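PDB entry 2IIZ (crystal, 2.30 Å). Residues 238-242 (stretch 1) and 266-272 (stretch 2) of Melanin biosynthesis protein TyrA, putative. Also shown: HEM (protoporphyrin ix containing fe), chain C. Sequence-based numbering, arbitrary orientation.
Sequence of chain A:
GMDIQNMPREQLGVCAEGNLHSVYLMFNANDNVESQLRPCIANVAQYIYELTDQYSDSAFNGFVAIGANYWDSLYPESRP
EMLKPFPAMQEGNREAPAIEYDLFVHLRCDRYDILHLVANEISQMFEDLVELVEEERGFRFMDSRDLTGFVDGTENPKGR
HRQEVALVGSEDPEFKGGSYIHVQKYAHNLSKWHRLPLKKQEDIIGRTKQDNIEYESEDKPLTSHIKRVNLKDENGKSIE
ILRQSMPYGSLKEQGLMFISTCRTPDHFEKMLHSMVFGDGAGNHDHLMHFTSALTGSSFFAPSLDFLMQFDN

Stretch 1 (238-242) SIEIL
Stretch 2 266-272: DHFEKML

Stretch 1 runs extended from Ser238 to Leu242, with phi between about -66° and -137° and psi between 109° and 163°; its first residues form a weakly bonded strand. Stretch 2, Asp266 to Leu272, is a helix that continues later in the chain. From His267 onward its phi/psi values cluster near -60/-46, and three i to i-4 bonds hold its backbone: Lys270 N to Asp266 O at 2.8 Å, Met271 N to His267 O at 3.1 Å, and Leu272 N to Phe268 O at 2.9 Å. The register is set where the CA atoms of Ile239 and His267 come within 6.3 Å, the closest CA pair across the stretches. The helix presents His267 and Met271, one turn apart, to the extended segment, and the contact buries 318 Å² summed over both sides.

One hydrogen bond crosses the contact. His267 points its CA-to-CB bond toward stretch 1 and, with chi1 at -75° (m) and chi2 at -165°, brings its ring edge to the backbone of Glu240. ND1 of His267 donates to O of Glu240 at 2.7 Å with an N-H...acceptor angle of 158°, so the acceptor lies near the ring plane. The rule is economical: a carbonyl of the extended segment is met by an imidazole nitrogen, and no side chain of stretch 1 is needed for the bond. Glu240 turns its CA-to-CB bond away (chi1 -85°, m; chi2 172°, t; chi3 -77°), and its OE1 is hydrogen-bonded elsewhere in the structure.

The same ring also serves as an apolar surface. CG2 of Ile239 sits over one face of His267, 3.4 Å from the ring centroid and 13° off the ring normal, a CH-pi contact; its closest ring atom is CD2 of His267, at 3.3 Å from CG2 of Ile239. A methyl suits this place: it can set C-H bonds over the pi face while the edge remains free for the carbonyl. CG1 and CD1 of Ile239 are not modelled, so its rotamer is undefined.

Ile241 is buried and points toward the helix, chi1 54° (p) and chi2 149°, between wells. CG2 of Ile241 lies 3.7 Å from CB of His267, 3.9 Å from N of Phe268 and 4.2 Å from SE of Met271; CG1 of Ile241 packs 3.8 Å from the same SE of Met271. A beta-branched residue can cover the helix backbone and a neighbouring side chain at once.

Met271, modelled as selenomethionine, points toward stretch 1 with chi1 -80° (m), chi2 160° (t) and chi3 -180° (t). This extended chain carries CE of Met271 to 3.2 Å from O of Ile239 and 3.3 Å from CMD of the heme, so its tip touches both stretch 1 and the cofactor. Phe268 (chi1 163°, t; chi2 85°) leads its ring away from stretch 1, placing CD1 of Phe268 3.2 Å from CBC of the heme.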

ATOM      1  N   SER A 238      23.586 -29.212  -5.691  1.00 42.62           N
ATOM      2  CA  SER A 238      22.995 -28.035  -5.056  1.00 42.10           C
ATOM      3  C   SER A 238      21.511 -28.224  -4.731  1.00 40.67           C
ATOM      4  O   SER A 238      20.746 -28.777  -5.522  1.00 41.13           O
ATOM      5  CB  SER A 238      23.190 -26.803  -5.937  1.00 41.69           C
ATOM      6  OG  SER A 238      24.568 -26.522  -6.071  1.00 42.98           O
ATOM      7  N   ILE A 239      21.131 -27.754  -3.552  1.00 39.37           N
ATOM      8  CA  ILE A 239      19.776 -27.833  -3.048  1.00 38.61           C
ATOM      9  C   ILE A 239      19.173 -26.438  -3.208  1.00 38.00           C
ATOM     10  O   ILE A 239      19.563 -25.512  -2.480  1.00 35.36           O
ATOM     11  CB  ILE A 239      19.809 -28.214  -1.557  1.00 39.88           C
ATOM     12  CG2 ILE A 239      18.425 -28.404  -0.997  1.00 43.41           C
ATOM     13  N   GLU A 240      18.232 -26.291  -4.146  1.00 36.85           N
ATOM     14  CA  GLU A 240      17.747 -24.965  -4.569  1.00 35.91           C
ATOM     15  C   GLU A 240      16.294 -24.711  -4.223  1.00 34.30           C
ATOM     16  O   GLU A 240      15.535 -25.643  -4.006  1.00 32.35           O
ATOM     17  CB  GLU A 240      17.919 -24.804  -6.090  1.00 37.08           C
ATOM     18  CG  GLU A 240      19.301 -24.316  -6.547  1.00 36.89           C
ATOM     19  CD  GLU A 240      19.454 -24.370  -8.061  1.00 37.61           C
ATOM     20  OE1 GLU A 240      19.658 -25.481  -8.593  1.00 29.63           O
ATOM     21  OE2 GLU A 240      19.366 -23.302  -8.720  1.00 37.75           O
ATOM     22  N   ILE A 241      15.923 -23.433  -4.175  1.00 34.24           N
ATOM     23  CA  ILE A 241      14.528 -23.029  -4.177  1.00 35.97           C
ATOM     24  C   ILE A 241      14.361 -21.830  -5.112  1.00 37.97           C
ATOM     25  O   ILE A 241      15.348 -21.158  -5.472  1.00 40.90           O
ATOM     26  CB  ILE A 241      14.013 -22.637  -2.777  1.00 36.66           C
ATOM     27  CG1 ILE A 241      14.904 -21.574  -2.140  1.00 37.19           C
ATOM     28  CG2 ILE A 241      13.927 -23.853  -1.869  1.00 42.16           C
ATOM     29  CD1 ILE A 241      14.142 -20.651  -1.217  1.00 35.18           C
ATOM     30  N   LEU A 242      13.122 -21.560  -5.506  1.00 36.44           N
ATOM     31  CA  LEU A 242      12.839 -20.364  -6.274  1.00 38.16           C
ATOM     32  C   LEU A 242      12.077 -19.410  -5.389  1.00 36.23           C
ATOM     33  O   LEU A 242      10.919 -19.616  -5.071  1.00 37.51           O
ATOM     34  CB  LEU A 242      12.055 -20.673  -7.555  1.00 38.81           C
ATOM     35  CG  LEU A 242      11.640 -19.421  -8.340  1.00 41.85           C
ATOM     36  CD1 LEU A 242      12.810 -18.839  -9.133  1.00 43.99           C
ATOM     37  CD2 LEU A 242      10.468 -19.718  -9.230  1.00 43.03           C
ATOM     38  N   ASP A 266      11.353 -29.984   1.677  1.00 34.00           N
ATOM     39  CA  ASP A 266      12.454 -30.069   2.648  1.00 35.10           C
ATOM     40  C   ASP A 266      13.630 -29.136   2.294  1.00 33.56           C
ATOM     41  O   ASP A 266      14.487 -28.857   3.137  1.00 33.56           O
ATOM     42  CB  ASP A 266      12.882 -31.520   2.953  1.00 35.74           C
ATOM     43  CG  ASP A 266      13.008 -32.366   1.729  1.00 41.91           C
ATOM     44  OD1 ASP A 266      13.022 -31.769   0.635  1.00 51.93           O
ATOM     45  OD2 ASP A 266      13.093 -33.618   1.858  1.00 44.77           O
ATOM     46  N   HIS A 267      13.666 -28.643   1.063  1.00 32.05           N
ATOM     47  CA  HIS A 267      14.687 -27.666   0.681  1.00 32.37           C
ATOM     48  C   HIS A 267      14.634 -26.409   1.549  1.00 33.46           C
ATOM     49  O   HIS A 267      15.622 -26.064   2.196  1.00 32.74           O
ATOM     50  CB  HIS A 267      14.560 -27.310  -0.792  1.00 30.10           C
ATOM     51  CG  HIS A 267      15.070 -28.376  -1.700  1.00 30.01           C
ATOM     52  ND1 HIS A 267      15.325 -28.154  -3.034  1.00 27.96           N
ATOM     53  CD2 HIS A 267      15.382 -29.677  -1.462  1.00 24.67           C
ATOM     54  CE1 HIS A 267      15.767 -29.273  -3.583  1.00 37.25           C
ATOM     55  NE2 HIS A 267      15.810 -30.213  -2.653  1.00 25.55           N
ATOM     56  N   PHE A 268      13.487 -25.733   1.570  1.00 36.11           N
ATOM     57  CA  PHE A 268      13.288 -24.579   2.473  1.00 37.28           C
ATOM     58  C   PHE A 268      13.610 -24.952   3.930  1.00 37.62           C
ATOM     59  O   PHE A 268      14.228 -24.178   4.640  1.00 38.74           O
ATOM     60  CB  PHE A 268      11.855 -24.071   2.371  1.00 38.85           C
ATOM     61  CG  PHE A 268      11.421 -23.183   3.526  1.00 43.27           C
ATOM     62  CD1 PHE A 268      11.695 -21.829   3.520  1.00 40.81           C
ATOM     63  CD2 PHE A 268      10.729 -23.712   4.612  1.00 42.35           C
ATOM     64  CE1 PHE A 268      11.292 -21.017   4.580  1.00 41.22           C
ATOM     65  CE2 PHE A 268      10.328 -22.901   5.667  1.00 41.31           C
ATOM     66  CZ  PHE A 268      10.610 -21.557   5.645  1.00 40.11           C
ATOM     67  N   GLU A 269      13.193 -26.139   4.365  1.00 37.19           N
ATOM     68  CA  GLU A 269      13.360 -26.536   5.770  1.00 37.70           C
ATOM     69  C   GLU A 269      14.826 -26.670   6.151  1.00 37.04           C
ATOM     70  O   GLU A 269      15.293 -26.075   7.131  1.00 39.40           O
ATOM     71  CB  GLU A 269      12.630 -27.846   6.078  1.00 36.19           C
ATOM     72  CG  GLU A 269      12.523 -28.115   7.572  1.00 35.29           C
ATOM     73  CD  GLU A 269      11.911 -29.478   7.905  1.00 42.16           C
ATOM     74  OE1 GLU A 269      10.905 -29.864   7.275  1.00 38.39           O
ATOM     75  OE2 GLU A 269      12.446 -30.161   8.811  1.00 46.18           O
ATOM     76  N   LYS A 270      15.547 -27.455   5.370  1.00 34.48           N
ATOM     77  CA  LYS A 270      16.979 -27.572   5.543  1.00 34.65           C
ATOM     78  C   LYS A 270      17.677 -26.197   5.591  1.00 33.96           C
ATOM     79  O   LYS A 270      18.567 -25.983   6.415  1.00 32.23           O
ATOM     80  CB  LYS A 270      17.548 -28.448   4.430  1.00 35.54           C
ATOM     81  CG  LYS A 270      17.224 -29.939   4.604  1.00 37.64           C
ATOM     82  CD  LYS A 270      17.373 -30.713   3.298  1.00 41.21           C
ATOM     83  CE  LYS A 270      17.716 -32.206   3.544  1.00 43.58           C
ATOM     84  NZ  LYS A 270      16.971 -32.770   4.707  1.00 42.58           N
HETATM   85  N   MSE A 271      17.272 -25.273   4.720  1.00 31.75           N
HETATM   86  CA  MSE A 271      17.837 -23.911   4.732  1.00 32.57           C
HETATM   87  C   MSE A 271      17.507 -23.200   6.022  1.00 33.56           C
HETATM   88  O   MSE A 271      18.372 -22.594   6.625  1.00 38.86           O
HETATM   89  CB  MSE A 271      17.326 -23.069   3.559  1.00 30.27           C
HETATM   90  CG  MSE A 271      18.046 -23.354   2.264  1.00 33.72           C
HETATM   91 SE   MSE A 271      17.050 -22.781   0.702  0.70 31.66          SE
HETATM   92  CE  MSE A 271      18.230 -23.294  -0.618  1.00 33.68           C
ATOM     93  N   LEU A 272      16.251 -23.280   6.444  1.00 32.22           N
ATOM     94  CA  LEU A 272      15.809 -22.597   7.642  1.00 30.43           C
ATOM     95  C   LEU A 272      16.500 -23.160   8.889  1.00 31.31           C
ATOM     96  O   LEU A 272      16.926 -22.415   9.774  1.00 30.24           O
ATOM     97  CB  LEU A 272      14.313 -22.731   7.769  1.00 28.74           C
ATOM     98  CG  LEU A 272      13.673 -21.938   8.898  1.00 34.89           C
ATOM     99  CD1 LEU A 272      13.728 -20.451   8.591  1.00 39.58           C
ATOM    100  CD2 LEU A 272      12.212 -22.416   9.151  1.00 34.09           C
TER
HETATM  101  CHA HEM C 400      20.217 -15.154  -0.791  1.00 32.19           C
HETATM  102  CHB HEM C 400      18.075 -11.674   1.759  1.00 28.51           C
HETATM  103  CHC HEM C 400      15.447 -14.911   4.101  1.00 30.85           C
HETATM  104  CHD HEM C 400      17.146 -18.337   1.206  1.00 30.50           C
HETATM  105  C1A HEM C 400      19.889 -13.927  -0.279  1.00 37.29           C
HETATM  106  C2A HEM C 400      20.520 -12.674  -0.637  1.00 29.86           C
HETATM  107  C3A HEM C 400      19.910 -11.716   0.084  1.00 30.40           C
HETATM  108  C4A HEM C 400      18.895 -12.337   0.893  1.00 28.44           C
HETATM  109  CMA HEM C 400      20.205 -10.207   0.082  1.00 30.12           C
HETATM  110  CAA HEM C 400      21.672 -12.511  -1.657  1.00 33.95           C
HETATM  111  CBA HEM C 400      21.147 -12.248  -3.083  1.00 34.73           C
HETATM  112  CGA HEM C 400      20.654 -13.524  -3.729  1.00 34.44           C
HETATM  113  O1A HEM C 400      19.410 -13.710  -3.872  1.00 25.83           O
HETATM  114  O2A HEM C 400      21.502 -14.375  -4.114  1.00 35.77           O
HETATM  115  C1B HEM C 400      17.197 -12.256   2.618  1.00 21.14           C
HETATM  116  C2B HEM C 400      16.399 -11.541   3.591  1.00 25.79           C
HETATM  117  C3B HEM C 400      15.664 -12.448   4.245  1.00 28.26           C
HETATM  118  C4B HEM C 400      15.986 -13.742   3.694  1.00 27.03           C
HETATM  119  CMB HEM C 400      16.451 -10.006   3.770  1.00 34.93           C
HETATM  120  CAB HEM C 400      14.643 -12.259   5.377  1.00 30.78           C
HETATM  121  CBB HEM C 400      14.809 -11.317   6.295  1.00 39.88           C
HETATM  122  C1C HEM C 400      15.706 -16.116   3.528  1.00 28.02           C
HETATM  123  C2C HEM C 400      15.144 -17.362   3.979  1.00 30.05           C
HETATM  124  C3C HEM C 400      15.612 -18.324   3.179  1.00 30.86           C
HETATM  125  C4C HEM C 400      16.476 -17.690   2.202  1.00 24.42           C
HETATM  126  CMC HEM C 400      14.190 -17.462   5.180  1.00 32.43           C
HETATM  127  CAC HEM C 400      15.329 -19.837   3.223  1.00 35.17           C
HETATM  128  CBC HEM C 400      14.551 -20.440   4.133  1.00 37.61           C
HETATM  129  C1D HEM C 400      18.103 -17.804   0.388  1.00 31.64           C
HETATM  130  C2D HEM C 400      18.779 -18.533  -0.652  1.00 32.26           C
HETATM  131  C3D HEM C 400      19.740 -17.539  -1.277  1.00 36.95           C
HETATM  132  C4D HEM C 400      19.542 -16.315  -0.546  1.00 36.39           C
HETATM  133  CMD HEM C 400      18.567 -20.014  -1.034  1.00 36.77           C
HETATM  134  CAD HEM C 400      20.727 -17.765  -2.434  1.00 36.72           C
HETATM  135  CBD HEM C 400      22.086 -18.075  -1.827  1.00 36.79           C
HETATM  136  CGD HEM C 400      23.064 -18.606  -2.849  1.00 39.04           C
HETATM  137  O1D HEM C 400      23.993 -17.834  -3.242  1.00 41.41           O
HETATM  138  O2D HEM C 400      22.910 -19.787  -3.256  1.00 26.96           O
HETATM  139  NA  HEM C 400      18.899 -13.693   0.659  1.00 23.70           N
HETATM  140  NB  HEM C 400      16.922 -13.604   2.701  1.00 29.20           N
HETATM  141  NC  HEM C 400      16.516 -16.333   2.438  1.00 24.03           N
HETATM  142  ND  HEM C 400      18.574 -16.505   0.424  1.00 34.86           N
HETATM  143 FE   HEM C 400      17.873 -15.033   1.701  1.00 31.37          FE